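PDB 1I5P: pesticidal crystal protein Cry2Aa from Bacillus thuringiensis serovar kurstaki, which binds midgut epithelial cells of dipteran and lepidopteran larvae and promotes their colloid-osmotic lysis. Local coordinates for residues 23-28 and 420-425; 48-53 and 248-253; 256-261 and 267-272; 476-481 and 500-505. All coordinates share one frame; numbering follows the deposited sequence.

Contact 1 (23-28 and 420-425)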
loop_
_atom_site.group_PDB
_atom_site.type_symbol
_atom_site.label_atom_id
_atom_site.label_comp_id
_atom_site.label_asym_id
_atom_site.label_seq_id
_atom_site.Cartn_x
_atom_site.Cartn_y
_atom_site.Cartn_z
ATOM N N PRO A 23 -13.182 10.367 -7.665
ATOM C CA PRO A 23 -11.982 10.357 -6.819
ATOM C C PRO A 23 -12.215 9.710 -5.449
ATOM O O PRO A 23 -11.281 9.546 -4.668
ATOM C CB PRO A 23 -11.637 11.840 -6.704
ATOM C CG PRO A 23 -12.992 12.487 -6.741
ATOM C CD PRO A 23 -13.629 11.753 -7.903
ATOM N N PHE A 24 -13.466 9.366 -5.158
ATOM C CA PHE A 24 -13.830 8.721 -3.898
ATOM C C PHE A 24 -14.628 7.446 -4.188
ATOM O O PHE A 24 -15.512 7.073 -3.416
ATOM C CB PHE A 24 -14.688 9.654 -3.035
ATOM C CG PHE A 24 -13.959 10.865 -2.531
ATOM C CD1 PHE A 24 -14.266 12.129 -3.022
ATOM C CD2 PHE A 24 -12.965 10.743 -1.568
ATOM C CE1 PHE A 24 -13.594 13.254 -2.559
ATOM C CE2 PHE A 24 -12.284 11.863 -1.098
ATOM C CZ PHE A 24 -12.600 13.119 -1.595
ATOM N N SER A 25 -14.319 6.781 -5.300
ATOM C CA SER A 25 -15.036 5.564 -5.667
ATOM C C SER A 25 -15.029 4.501 -4.565
ATOM O O SER A 25 -16.063 3.892 -4.277
ATOM C CB SER A 25 -14.484 4.990 -6.980
ATOM O OG SER A 25 -13.069 5.022 -7.013
ATOM N N PHE A 26 -13.875 4.283 -3.946
ATOM C CA PHE A 26 -13.773 3.307 -2.865
ATOM C C PHE A 26 -14.713 3.690 -1.724
ATOM O O PHE A 26 -15.486 2.867 -1.229
ATOM C CB PHE A 26 -12.343 3.241 -2.326
ATOM C CG PHE A 26 -12.207 2.417 -1.071
ATOM C CD1 PHE A 26 -12.233 1.026 -1.132
ATOM C CD2 PHE A 26 -12.089 3.030 0.174
ATOM C CE1 PHE A 26 -12.139 0.255 0.023
ATOM C CE2 PHE A 26 -11.996 2.269 1.340
ATOM C CZ PHE A 26 -12.021 0.878 1.260
ATOM N N GLU A 27 -14.639 4.946 -1.301
ATOM C CA GLU A 27 -15.486 5.417 -0.213
ATOM C C GLU A 27 -16.977 5.332 -0.562
ATOM O O GLU A 27 -17.811 5.121 0.314
ATOM C CB GLU A 27 -15.131 6.864 0.154
ATOM C CG GLU A 27 -13.776 7.071 0.833
ATOM C CD GLU A 27 -12.584 6.835 -0.085
ATOM O OE1 GLU A 27 -12.692 7.087 -1.304
ATOM O OE2 GLU A 27 -11.521 6.408 0.420
ATOM N N HIS A 28 -17.305 5.479 -1.843
ATOM C CA HIS A 28 -18.698 5.447 -2.289
ATOM C C HIS A 28 -19.216 4.041 -2.549
ATOM O O HIS A 28 -20.402 3.841 -2.804
ATOM C CB HIS A 28 -18.856 6.296 -3.553
ATOM C CG HIS A 28 -18.728 7.769 -3.310
ATOM N ND1 HIS A 28 -18.396 8.665 -4.305
ATOM C CD2 HIS A 28 -18.913 8.506 -2.188
ATOM C CE1 HIS A 28 -18.382 9.888 -3.806
ATOM N NE2 HIS A 28 -18.692 9.820 -2.524
ATOM N N ASP A 420 -9.785 -1.716 -6.539
ATOM C CA ASP A 420 -9.591 -0.394 -5.929
ATOM C C ASP A 420 -8.154 0.122 -5.968
ATOM O O ASP A 420 -7.828 1.142 -5.352
ATOM C CB ASP A 420 -10.109 -0.394 -4.489
ATOM C CG ASP A 420 -11.614 -0.624 -4.413
ATOM O OD1 ASP A 420 -12.374 0.157 -5.030
ATOM O OD2 ASP A 420 -12.034 -1.587 -3.737
ATOM N N TYR A 421 -7.288 -0.582 -6.687
ATOM C CA TYR A 421 -5.907 -0.137 -6.828
ATOM C C TYR A 421 -5.724 0.404 -8.227
ATOM O O TYR A 421 -6.219 -0.174 -9.197
ATOM C CB TYR A 421 -4.911 -1.285 -6.619
ATOM C CG TYR A 421 -4.612 -1.615 -5.173
ATOM C CD1 TYR A 421 -5.539 -2.303 -4.391
ATOM C CD2 TYR A 421 -3.384 -1.279 -4.599
ATOM C CE1 TYR A 421 -5.257 -2.653 -3.082
ATOM C CE2 TYR A 421 -3.089 -1.628 -3.282
ATOM C CZ TYR A 421 -4.028 -2.316 -2.532
ATOM O OH TYR A 421 -3.745 -2.666 -1.230
ATOM N N PHE A 422 -5.022 1.523 -8.329
ATOM C CA PHE A 422 -4.746 2.122 -9.625
ATOM C C PHE A 422 -3.250 2.063 -9.858
ATOM O O PHE A 422 -2.462 2.050 -8.908
ATOM C CB PHE A 422 -5.187 3.592 -9.667
ATOM C CG PHE A 422 -6.655 3.803 -9.429
ATOM C CD1 PHE A 422 -7.152 3.941 -8.138
ATOM C CD2 PHE A 422 -7.542 3.854 -10.496
ATOM C CE1 PHE A 422 -8.512 4.138 -7.912
ATOM C CE2 PHE A 422 -8.912 4.048 -10.280
ATOM C CZ PHE A 422 -9.392 4.187 -8.982
ATOM N N ILE A 423 -2.852 2.009 -11.122
ATOM C CA ILE A 423 -1.436 2.016 -11.425
ATOM C C ILE A 423 -1.077 3.499 -11.394
ATOM O O ILE A 423 -1.287 4.214 -12.371
ATOM C CB ILE A 423 -1.149 1.425 -12.817
ATOM C CG1 ILE A 423 -1.441 -0.080 -12.808
ATOM C CG2 ILE A 423 0.305 1.680 -13.201
ATOM C CD1 ILE A 423 -1.309 -0.740 -14.165
ATOM N N ARG A 424 -0.574 3.960 -10.254
ATOM C CA ARG A 424 -0.206 5.360 -10.093
ATOM C C ARG A 424 1.214 5.677 -10.540
ATOM O O ARG A 424 1.618 6.836 -10.562
ATOM C CB ARG A 424 -0.406 5.795 -8.642
ATOM C CG ARG A 424 -1.873 5.837 -8.221
ATOM C CD ARG A 424 -2.683 6.782 -9.101
ATOM N NE ARG A 424 -4.093 6.783 -8.722
ATOM C CZ ARG A 424 -5.060 7.372 -9.418
ATOM N NH1 ARG A 424 -4.777 8.021 -10.541
ATOM N NH2 ARG A 424 -6.314 7.297 -8.994
ATOM N N ASN A 425 1.978 4.651 -10.883
ATOM C CA ASN A 425 3.331 4.874 -11.370
ATOM C C ASN A 425 3.823 3.664 -12.140
ATOM O O ASN A 425 3.330 2.550 -11.957
ATOM C CB ASN A 425 4.300 5.188 -10.222
ATOM C CG ASN A 425 5.583 5.864 -10.710
ATOM O OD1 ASN A 425 5.645 6.355 -11.833
ATOM N ND2 ASN A 425 6.601 5.900 -9.861
HETATM O O HOH W 1 -12.122 2.398 -6.575
#

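Contact 2 (48-53 and 248-253)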
loop_
_atom_site.group_PDB
_atom_site.type_symbol
_atom_site.label_atom_id
_atom_site.label_comp_id
_atom_site.label_asym_id
_atom_site.label_seq_id
_atom_site.Cartn_x
_atom_site.Cartn_y
_atom_site.Cartn_z
ATOM N N LEU A 48 -2.236 -13.834 -5.975
ATOM C CA LEU A 48 -0.942 -14.460 -5.710
ATOM C C LEU A 48 -1.213 -15.585 -4.737
ATOM O O LEU A 48 -0.429 -15.817 -3.832
ATOM C CB LEU A 48 0.014 -13.452 -5.076
ATOM C CG LEU A 48 0.678 -12.434 -5.994
ATOM C CD1 LEU A 48 -0.369 -11.564 -6.694
ATOM C CD2 LEU A 48 1.625 -11.599 -5.151
ATOM N N TYR A 49 -2.333 -16.274 -4.947
ATOM C CA TYR A 49 -2.789 -17.337 -4.057
ATOM C C TYR A 49 -3.299 -16.600 -2.825
ATOM O O TYR A 49 -3.486 -17.172 -1.755
ATOM C CB TYR A 49 -1.656 -18.308 -3.695
ATOM C CG TYR A 49 -1.506 -19.427 -4.702
ATOM C CD1 TYR A 49 -0.629 -19.313 -5.778
ATOM C CD2 TYR A 49 -2.309 -20.563 -4.624
ATOM C CE1 TYR A 49 -0.558 -20.302 -6.758
ATOM C CE2 TYR A 49 -2.249 -21.556 -5.601
ATOM C CZ TYR A 49 -1.378 -21.421 -6.663
ATOM O OH TYR A 49 -1.349 -22.394 -7.639
ATOM N N VAL A 50 -3.514 -15.301 -3.006
ATOM C CA VAL A 50 -4.024 -14.452 -1.939
ATOM C C VAL A 50 -5.517 -14.718 -1.803
ATOM O O VAL A 50 -6.245 -14.739 -2.792
ATOM C CB VAL A 50 -3.823 -12.942 -2.257
ATOM C CG1 VAL A 50 -4.538 -12.084 -1.209
ATOM C CG2 VAL A 50 -2.344 -12.605 -2.284
ATOM N N ALA A 51 -5.962 -14.941 -0.573
ATOM C CA ALA A 51 -7.372 -15.187 -0.299
ATOM C C ALA A 51 -8.083 -13.844 -0.394
ATOM O O ALA A 51 -7.739 -12.904 0.321
ATOM C CB ALA A 51 -7.534 -15.774 1.095
ATOM N N PRO A 52 -9.077 -13.731 -1.288
ATOM C CA PRO A 52 -9.835 -12.490 -1.474
ATOM C C PRO A 52 -10.401 -11.861 -0.201
ATOM O O PRO A 52 -10.551 -10.641 -0.132
ATOM C CB PRO A 52 -10.938 -12.902 -2.446
ATOM C CG PRO A 52 -11.095 -14.384 -2.179
ATOM C CD PRO A 52 -9.653 -14.803 -2.114
ATOM N N VAL A 53 -10.724 -12.677 0.800
ATOM C CA VAL A 53 -11.264 -12.139 2.041
ATOM C C VAL A 53 -10.329 -11.102 2.680
ATOM O O VAL A 53 -10.788 -10.176 3.357
ATOM C CB VAL A 53 -11.537 -13.263 3.070
ATOM C CG1 VAL A 53 -10.226 -13.873 3.546
ATOM C CG2 VAL A 53 -12.328 -12.711 4.242
ATOM N N MET A 248 2.467 -10.705 1.458
ATOM C CA MET A 248 2.511 -10.318 2.870
ATOM C C MET A 248 1.887 -8.951 3.152
ATOM O O MET A 248 1.309 -8.731 4.218
ATOM C CB MET A 248 3.956 -10.346 3.377
ATOM C CG MET A 248 4.549 -11.756 3.482
ATOM S SD MET A 248 3.612 -12.826 4.612
ATOM C CE MET A 248 3.954 -14.473 3.928
ATOM N N PHE A 249 1.989 -8.025 2.208
ATOM C CA PHE A 249 1.398 -6.713 2.432
ATOM C C PHE A 249 -0.131 -6.796 2.411
ATOM O O PHE A 249 -0.806 -6.108 3.171
ATOM C CB PHE A 249 1.911 -5.712 1.397
ATOM C CG PHE A 249 3.057 -4.877 1.899
ATOM C CD1 PHE A 249 4.303 -5.452 2.139
ATOM C CD2 PHE A 249 2.876 -3.527 2.193
ATOM C CE1 PHE A 249 5.351 -4.701 2.661
ATOM C CE2 PHE A 249 3.919 -2.761 2.718
ATOM C CZ PHE A 249 5.160 -3.350 2.954
ATOM N N LEU A 250 -0.678 -7.656 1.559
ATOM C CA LEU A 250 -2.127 -7.811 1.478
ATOM C C LEU A 250 -2.683 -8.655 2.622
ATOM O O LEU A 250 -3.779 -8.392 3.121
ATOM C CB LEU A 250 -2.517 -8.451 0.145
ATOM C CG LEU A 250 -2.469 -7.537 -1.084
ATOM C CD1 LEU A 250 -2.739 -8.351 -2.339
ATOM C CD2 LEU A 250 -3.500 -6.429 -0.931
ATOM N N ASN A 251 -1.912 -9.659 3.034
ATOM C CA ASN A 251 -2.302 -10.574 4.102
ATOM C C ASN A 251 -1.932 -10.107 5.496
ATOM O O ASN A 251 -2.534 -10.542 6.480
ATOM C CB ASN A 251 -1.644 -11.942 3.889
ATOM C CG ASN A 251 -2.460 -12.852 3.017
ATOM O OD1 ASN A 251 -3.415 -13.476 3.480
ATOM N ND2 ASN A 251 -2.097 -12.932 1.740
ATOM N N VAL A 252 -0.936 -9.234 5.586
ATOM C CA VAL A 252 -0.467 -8.789 6.886
ATOM C C VAL A 252 -0.281 -7.296 7.137
ATOM O O VAL A 252 -0.841 -6.753 8.084
ATOM C CB VAL A 252 0.877 -9.490 7.227
ATOM C CG1 VAL A 252 1.389 -9.021 8.588
ATOM C CG2 VAL A 252 0.694 -11.009 7.208
ATOM N N PHE A 253 0.495 -6.622 6.301
ATOM C CA PHE A 253 0.769 -5.219 6.570
ATOM C C PHE A 253 -0.293 -4.171 6.319
ATOM O O PHE A 253 -0.183 -3.051 6.830
ATOM C CB PHE A 253 2.109 -4.853 5.936
ATOM C CG PHE A 253 3.235 -5.673 6.484
ATOM C CD1 PHE A 253 3.743 -6.750 5.769
ATOM C CD2 PHE A 253 3.681 -5.462 7.789
ATOM C CE1 PHE A 253 4.673 -7.613 6.348
ATOM C CE2 PHE A 253 4.604 -6.314 8.374
ATOM C CZ PHE A 253 5.100 -7.393 7.656
HETATM O O HOH W 2 -3.926 -15.356 1.497
#

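Contact 3 (256-261 and 267-272)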
loop_
_atom_site.group_PDB
_atom_site.type_symbol
_atom_site.label_atom_id
_atom_site.label_comp_id
_atom_site.label_asym_id
_atom_site.label_seq_id
_atom_site.Cartn_x
_atom_site.Cartn_y
_atom_site.Cartn_z
ATOM N N VAL A 256 -1.383 -4.124 9.731
ATOM C CA VAL A 256 -0.450 -3.472 10.633
ATOM C C VAL A 256 -0.577 -1.958 10.484
ATOM O O VAL A 256 -0.533 -1.228 11.474
ATOM C CB VAL A 256 1.000 -3.887 10.341
ATOM C CG1 VAL A 256 1.938 -3.162 11.291
ATOM C CG2 VAL A 256 1.151 -5.397 10.503
ATOM N N SER A 257 -0.752 -1.499 9.247
ATOM C CA SER A 257 -0.890 -0.070 8.954
ATOM C C SER A 257 -2.194 0.544 9.472
ATOM O O SER A 257 -2.262 1.752 9.712
ATOM C CB SER A 257 -0.801 0.171 7.453
ATOM O OG SER A 257 0.522 -0.036 6.984
ATOM N N ILE A 258 -3.233 -0.271 9.630
ATOM C CA ILE A 258 -4.482 0.277 10.129
ATOM C C ILE A 258 -4.563 0.222 11.654
ATOM O O ILE A 258 -5.233 1.054 12.265
ATOM C CB ILE A 258 -5.715 -0.436 9.512
ATOM C CG1 ILE A 258 -6.956 0.442 9.685
ATOM C CG2 ILE A 258 -5.930 -1.791 10.175
ATOM C CD1 ILE A 258 -6.910 1.747 8.905
ATOM N N TRP A 259 -3.865 -0.731 12.272
ATOM C CA TRP A 259 -3.900 -0.862 13.733
ATOM C C TRP A 259 -3.473 0.406 14.468
ATOM O O TRP A 259 -4.135 0.832 15.413
ATOM C CB TRP A 259 -3.011 -2.017 14.196
ATOM C CG TRP A 259 -3.415 -3.360 13.680
ATOM C CD1 TRP A 259 -4.645 -3.726 13.198
ATOM C CD2 TRP A 259 -2.593 -4.525 13.607
ATOM N NE1 TRP A 259 -4.631 -5.051 12.827
ATOM C CE2 TRP A 259 -3.383 -5.566 13.067
ATOM C CE3 TRP A 259 -1.260 -4.795 13.944
ATOM C CZ2 TRP A 259 -2.887 -6.853 12.856
ATOM C CZ3 TRP A 259 -0.765 -6.076 13.736
ATOM C CH2 TRP A 259 -1.578 -7.087 13.194
ATOM N N SER A 260 -2.364 0.999 14.036
ATOM C CA SER A 260 -1.864 2.204 14.677
ATOM C C SER A 260 -2.730 3.418 14.349
ATOM O O SER A 260 -2.410 4.537 14.748
ATOM C CB SER A 260 -0.401 2.459 14.282
ATOM O OG SER A 260 -0.257 2.603 12.883
ATOM N N LEU A 261 -3.816 3.192 13.611
ATOM C CA LEU A 261 -4.746 4.270 13.270
ATOM C C LEU A 261 -6.091 4.023 13.950
ATOM O O LEU A 261 -6.994 4.848 13.864
ATOM C CB LEU A 261 -4.933 4.383 11.747
ATOM C CG LEU A 261 -3.700 4.881 10.980
ATOM C CD1 LEU A 261 -4.005 4.926 9.495
ATOM C CD2 LEU A 261 -3.279 6.264 11.495
ATOM N N LEU A 267 -11.265 9.133 10.061
ATOM C CA LEU A 267 -10.009 9.435 9.393
ATOM C C LEU A 267 -9.928 8.624 8.110
ATOM O O LEU A 267 -9.741 7.403 8.139
ATOM C CB LEU A 267 -8.828 9.071 10.288
ATOM C CG LEU A 267 -7.464 9.303 9.640
ATOM C CD1 LEU A 267 -7.325 10.776 9.283
ATOM C CD2 LEU A 267 -6.358 8.870 10.582
ATOM N N MET A 268 -10.081 9.308 6.984
ATOM C CA MET A 268 -10.022 8.649 5.691
ATOM C C MET A 268 -8.561 8.447 5.287
ATOM O O MET A 268 -7.840 9.409 5.049
ATOM C CB MET A 268 -10.732 9.497 4.632
ATOM C CG MET A 268 -10.682 8.900 3.233
ATOM S SD MET A 268 -11.234 10.050 1.942
ATOM C CE MET A 268 -9.730 10.984 1.650
ATOM N N VAL A 269 -8.121 7.198 5.238
ATOM C CA VAL A 269 -6.756 6.898 4.838
ATOM C C VAL A 269 -6.789 7.010 3.316
ATOM O O VAL A 269 -7.281 6.109 2.636
ATOM C CB VAL A 269 -6.378 5.465 5.269
ATOM C CG1 VAL A 269 -4.973 5.124 4.808
ATOM C CG2 VAL A 269 -6.495 5.348 6.781
ATOM N N SER A 270 -6.279 8.121 2.789
ATOM C CA SER A 270 -6.310 8.377 1.352
ATOM C C SER A 270 -5.465 7.455 0.487
ATOM O O SER A 270 -5.694 7.344 -0.721
ATOM C CB SER A 270 -5.921 9.830 1.069
ATOM O OG SER A 270 -4.518 9.998 1.139
ATOM N N SER A 271 -4.484 6.798 1.090
ATOM C CA SER A 271 -3.633 5.881 0.344
ATOM C C SER A 271 -2.850 4.989 1.287
ATOM O O SER A 271 -2.721 5.285 2.475
ATOM C CB SER A 271 -2.667 6.663 -0.549
ATOM O OG SER A 271 -1.820 7.484 0.229
ATOM N N GLY A 272 -2.332 3.890 0.751
ATOM C CA GLY A 272 -1.557 2.972 1.559
ATOM C C GLY A 272 -0.262 2.616 0.864
ATOM O O GLY A 272 0.195 3.339 -0.015
#

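Contact 4 (476-481 and 500-505)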
loop_
_atom_site.group_PDB
_atom_site.type_symbol
_atom_site.label_atom_id
_atom_site.label_comp_id
_atom_site.label_asym_id
_atom_site.label_seq_id
_atom_site.Cartn_x
_atom_site.Cartn_y
_atom_site.Cartn_z
ATOM N N ALA A 476 -6.673 17.453 -8.959
ATOM C CA ALA A 476 -6.146 17.739 -10.286
ATOM C C ALA A 476 -4.636 17.848 -10.202
ATOM O O ALA A 476 -4.052 17.702 -9.132
ATOM C CB ALA A 476 -6.730 19.054 -10.813
ATOM N N ALA A 477 -4.006 18.091 -11.341
ATOM C CA ALA A 477 -2.568 18.251 -11.375
ATOM C C ALA A 477 -2.299 19.705 -11.069
ATOM O O ALA A 477 -3.000 20.591 -11.567
ATOM C CB ALA A 477 -2.026 17.905 -12.743
ATOM N N ASN A 478 -1.297 19.949 -10.237
ATOM C CA ASN A 478 -0.927 21.308 -9.898
ATOM C C ASN A 478 -0.230 21.858 -11.146
ATOM O O ASN A 478 0.043 21.120 -12.097
ATOM C CB ASN A 478 0.047 21.305 -8.723
ATOM C CG ASN A 478 -0.038 22.567 -7.904
ATOM O OD1 ASN A 478 -0.333 23.646 -8.428
ATOM N ND2 ASN A 478 0.228 22.446 -6.610
ATOM N N GLU A 479 0.058 23.149 -11.154
ATOM C CA GLU A 479 0.732 23.739 -12.302
ATOM C C GLU A 479 2.087 23.072 -12.598
ATOM O O GLU A 479 2.537 23.062 -13.749
ATOM C CB GLU A 479 0.912 25.246 -12.085
ATOM C CG GLU A 479 1.604 25.629 -10.784
ATOM C CD GLU A 479 1.570 27.127 -10.524
ATOM O OE1 GLU A 479 2.043 27.562 -9.450
ATOM O OE2 GLU A 479 1.068 27.871 -11.392
ATOM N N ASN A 480 2.723 22.494 -11.580
ATOM C CA ASN A 480 4.019 21.847 -11.784
ATOM C C ASN A 480 3.904 20.357 -12.132
ATOM O O ASN A 480 4.909 19.661 -12.294
ATOM C CB ASN A 480 4.917 22.056 -10.556
ATOM C CG ASN A 480 4.577 21.133 -9.400
ATOM O OD1 ASN A 480 3.456 20.629 -9.291
ATOM N ND2 ASN A 480 5.549 20.922 -8.514
ATOM N N GLY A 481 2.667 19.878 -12.254
ATOM C CA GLY A 481 2.433 18.487 -12.614
ATOM C C GLY A 481 2.137 17.530 -11.470
ATOM O O GLY A 481 1.760 16.381 -11.704
ATOM N N HIS A 500 3.636 12.292 -1.594
ATOM C CA HIS A 500 2.846 13.063 -2.554
ATOM C C HIS A 500 2.955 14.566 -2.336
ATOM O O HIS A 500 1.950 15.263 -2.171
ATOM C CB HIS A 500 1.385 12.628 -2.462
ATOM C CG HIS A 500 1.168 11.182 -2.782
ATOM N ND1 HIS A 500 0.039 10.493 -2.391
ATOM C CD2 HIS A 500 1.918 10.305 -3.492
ATOM C CE1 HIS A 500 0.103 9.256 -2.848
ATOM N NE2 HIS A 500 1.231 9.115 -3.520
ATOM N N ALA A 501 4.184 15.062 -2.350
ATOM C CA ALA A 501 4.425 16.478 -2.145
ATOM C C ALA A 501 4.342 17.280 -3.430
ATOM O O ALA A 501 4.481 16.742 -4.530
ATOM C CB ALA A 501 5.788 16.679 -1.507
ATOM N N THR A 502 4.100 18.575 -3.282
ATOM C CA THR A 502 4.056 19.470 -4.429
ATOM C C THR A 502 5.504 19.641 -4.868
ATOM O O THR A 502 5.819 19.625 -6.059
ATOM C CB THR A 502 3.499 20.849 -4.037
ATOM O OG1 THR A 502 2.131 20.710 -3.633
ATOM C CG2 THR A 502 3.596 21.815 -5.209
ATOM N N GLN A 503 6.379 19.805 -3.880
ATOM C CA GLN A 503 7.806 19.976 -4.121
ATOM C C GLN A 503 8.592 19.836 -2.822
ATOM O O GLN A 503 8.069 20.093 -1.736
ATOM C CB GLN A 503 8.094 21.349 -4.745
ATOM C CG GLN A 503 7.705 22.546 -3.887
ATOM C CD GLN A 503 8.217 23.856 -4.470
ATOM O OE1 GLN A 503 9.425 24.047 -4.624
ATOM N NE2 GLN A 503 7.302 24.756 -4.808
ATOM N N VAL A 504 9.848 19.417 -2.950
ATOM C CA VAL A 504 10.737 19.243 -1.808
ATOM C C VAL A 504 12.116 19.761 -2.200
ATOM O O VAL A 504 12.581 19.499 -3.305
ATOM C CB VAL A 504 10.884 17.745 -1.428
ATOM C CG1 VAL A 504 11.668 17.613 -0.124
ATOM C CG2 VAL A 504 9.515 17.092 -1.301
ATOM N N ASN A 505 12.768 20.507 -1.313
ATOM C CA ASN A 505 14.110 20.991 -1.617
ATOM C C ASN A 505 15.115 20.009 -1.018
ATOM O O ASN A 505 14.718 19.050 -0.352
ATOM C CB ASN A 505 14.326 22.407 -1.060
ATOM C CG ASN A 505 14.140 22.492 0.441
ATOM O OD1 ASN A 505 14.206 23.579 1.014
ATOM N ND2 ASN A 505 13.914 21.359 1.085
HETATM O O HOH W 3 0.719 19.679 -5.916
#

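Contact 1 (23-28 and 420-425)
Phe26 and Asp420 make a small, partly buried ring-to-carboxylate contact where a short N-terminal helical turn, about 25-28, meets the residues leading into strand 422-430 of the middle domain. The Phe26 ring offers its edge: CD1 lies 3.7 Å from Asp420 OD2, and ring and carboxylate planes stand 83° apart. With CG of Phe26 anti to the backbone N (chi1 171°), the ring crosses the Asp420 side chain at about a right angle and brings its CD1 edge to the carboxylate, whose negative charge would be expected to suit the weakly positive ring hydrogens. No direct hydrogen bond joins the segments. A water does so instead, donating to Asp420 OD1 at 2.7 Å and hydrogen-bonded to Ser25 OG at 2.8 Å. Farther along, Ser25 OG sits at the edge of the Phe422 ring, 4.3 Å from CZ. Asp420 OD1 thus has two partners, the water and Lys29, with which it forms a salt bridge. Lys63 from helix 53-65 makes a cation-pi contact with Phe26 and a hydrogen bond to its carbonyl. Beyond Asp420, strand 422-430 pairs with strand 462-469, and the Phe422 side chain packs against Val374 of strand 373-377.

Contact 2 (48-53 and 248-253)
Val50 packs both of its methyl groups against helix 238-259, on the side where Leu250 and Asn251 face the loop between helices 31-44 and 53-65. Loop and helix belong to the N-terminal helical bundle of the delta-endotoxin, and Val50 packs the inter-helix loop onto that helix. The close part of this buried contact lies at the Asn251 amide: ND2 stands 3.9 Å from Val50 CG1 and 4.0 Å from CG2, in front of the valine fork. Val50 and Asn251 run past each other in opposite directions. The valine torsion explains the double contact, since CG1 is anti to the backbone N (chi1 172°) while CG2 lies anti to the carbonyl carbon, and the branched end is thereby presented to the helix. Packing is looser beside it, where Val50 CG2 meets Leu250 CD1 at 4.3 Å in a purely apolar touch.

On the polar side a single water makes the link. It donates to Asn251 OD1 at 2.8 Å and accepts from Ala51 N at 2.9 Å, without any hydrogen bond between the segments themselves. Asn251 ND2 is held within its own helix by the carbonyl of Tyr247. The helix widens here into a pi-type turn: Met248 O accepts from both Val252 N and Phe253 N, at 2.7 and 3.1 Å.

Around this pair, Val50 also touches Tyr247, and Ala51 rests on helix 88-101. Leu250 reaches the loop residues Phe418 and Tyr421, while Met248, Val252 and Phe253 pack on helix 202-232, placing helix 238-259 between its helical neighbours and the middle domain.

Contact 3 (256-261 and 267-272)
Leu261 puts its two methyl groups on two different partners: CD1 on Val269 and CD2 on Leu267. The approach to Val269 is the closer, with Leu261 CD1 3.7 Å from Val269 CG2, and the two side chains meet at a slant. The other branch brings Leu261 CD2 to 4.1 Å from Leu267 CD2, these side chains crossing at about a right angle. A third apolar touch comes from the last turn of helix 238-259, where Ile258 CD1 stands 4.2 Å from Val269 CG2. That same valine methyl therefore receives both Ile258 and Leu261, and no hydrogen bond passes between the segments.

Torsions and backbone set up this arrangement. With CG of Leu261 anti to the carbonyl carbon (chi1 -69°), CD1 is directed at Val269 and CD2 at Leu267. Leu261 N bonds to Ile258 O at 2.9 Å, a three-residue step that keeps the chain turned here, and on the other side Leu267 and Val269, two residues apart on an extended backbone, both direct their side chains toward Leu261.

The contact joins the C-terminal end of helix 238-259, in the helical bundle, to the chain that follows. Helix 53-65 packs beside it, Leu62 touching both Ile258 and Val269, while Trp259 lies against helices 170-193 and 202-232. Strand 267-268 runs parallel to strand 493-496, with Met268 bonded through its backbone to Gly493 and Thr495.

Contact 4 (476-481 and 500-505)
Asn478, the first residue of segment 476-481 to meet Thr502, begins a tight turn just after strand 474-477. Its side chain crosses that of Thr502 at about a right angle, with Asn478 ND2 3.7 Å from Thr502 CG2. The amide is used at both ends: OD1 accepts from the next backbone N, Glu479 N, at 2.8 Å, while ND2 donates to a water 2.9 Å away. That water is also hydrogen-bonded to Thr502 OG1 at 2.9 Å and so bridges the two side chains. The bond to Glu479 N is local and bent; together with the water on ND2 it would tend to restrain the amide.

A type I turn runs from Asn478 to Gly481, closed by Gly481 N bonding to Asn478 O at 2.9 Å. It carries Asn480 across to the other segment. There Asn480 ND2 donates to Thr502 O at 2.8 Å, the direct hydrogen bond of the contact, with an N-H...O angle of 153°. The acceptor lies almost in the Asn480 amide plane, 4° out of it. A chi1 of 78° sets CG of Asn480 between the backbone N and the carbonyl carbon, which swings the amide toward Thr502, and OD1 is taken up by Thr482 just beyond the turn.

Outside the pair, Thr502 OG1 bonds to Thr535 of strand 530-537, and a classic beta bulge places Thr502 and Gln503 together opposite Arg533. Strands 474-477 and 483-486 form a beta-hairpin of the C-terminal beta-sandwich, its type I turn fixed onto the chain entering strand 503-504. Strand 530-537 lies parallel to 483-486 and antiparallel to 503-504.

Contacts 2 and 3 are buried and share helix 238-259, one along its length and the other at its end, whereas contacts 1 and 4 are only partly buried. Contact 3 is apolar throughout. Contacts 1, 2 and 4 each carry a bridging water, which accompanies a ring edge against a carboxylate in contact 1 and methyl packing on an amide in contact 2; only contact 4 adds a direct hydrogen bond between its segments. Contact 1 touches both buried ones: Tyr421 OH lies 3.8 Å from Leu250 CD2 of contact 2, and Phe24 CE2 3.7 Å from Met268 SD of contact 3. Contact 4, in the C-terminal part, is about 32 Å from contact 2 between centres.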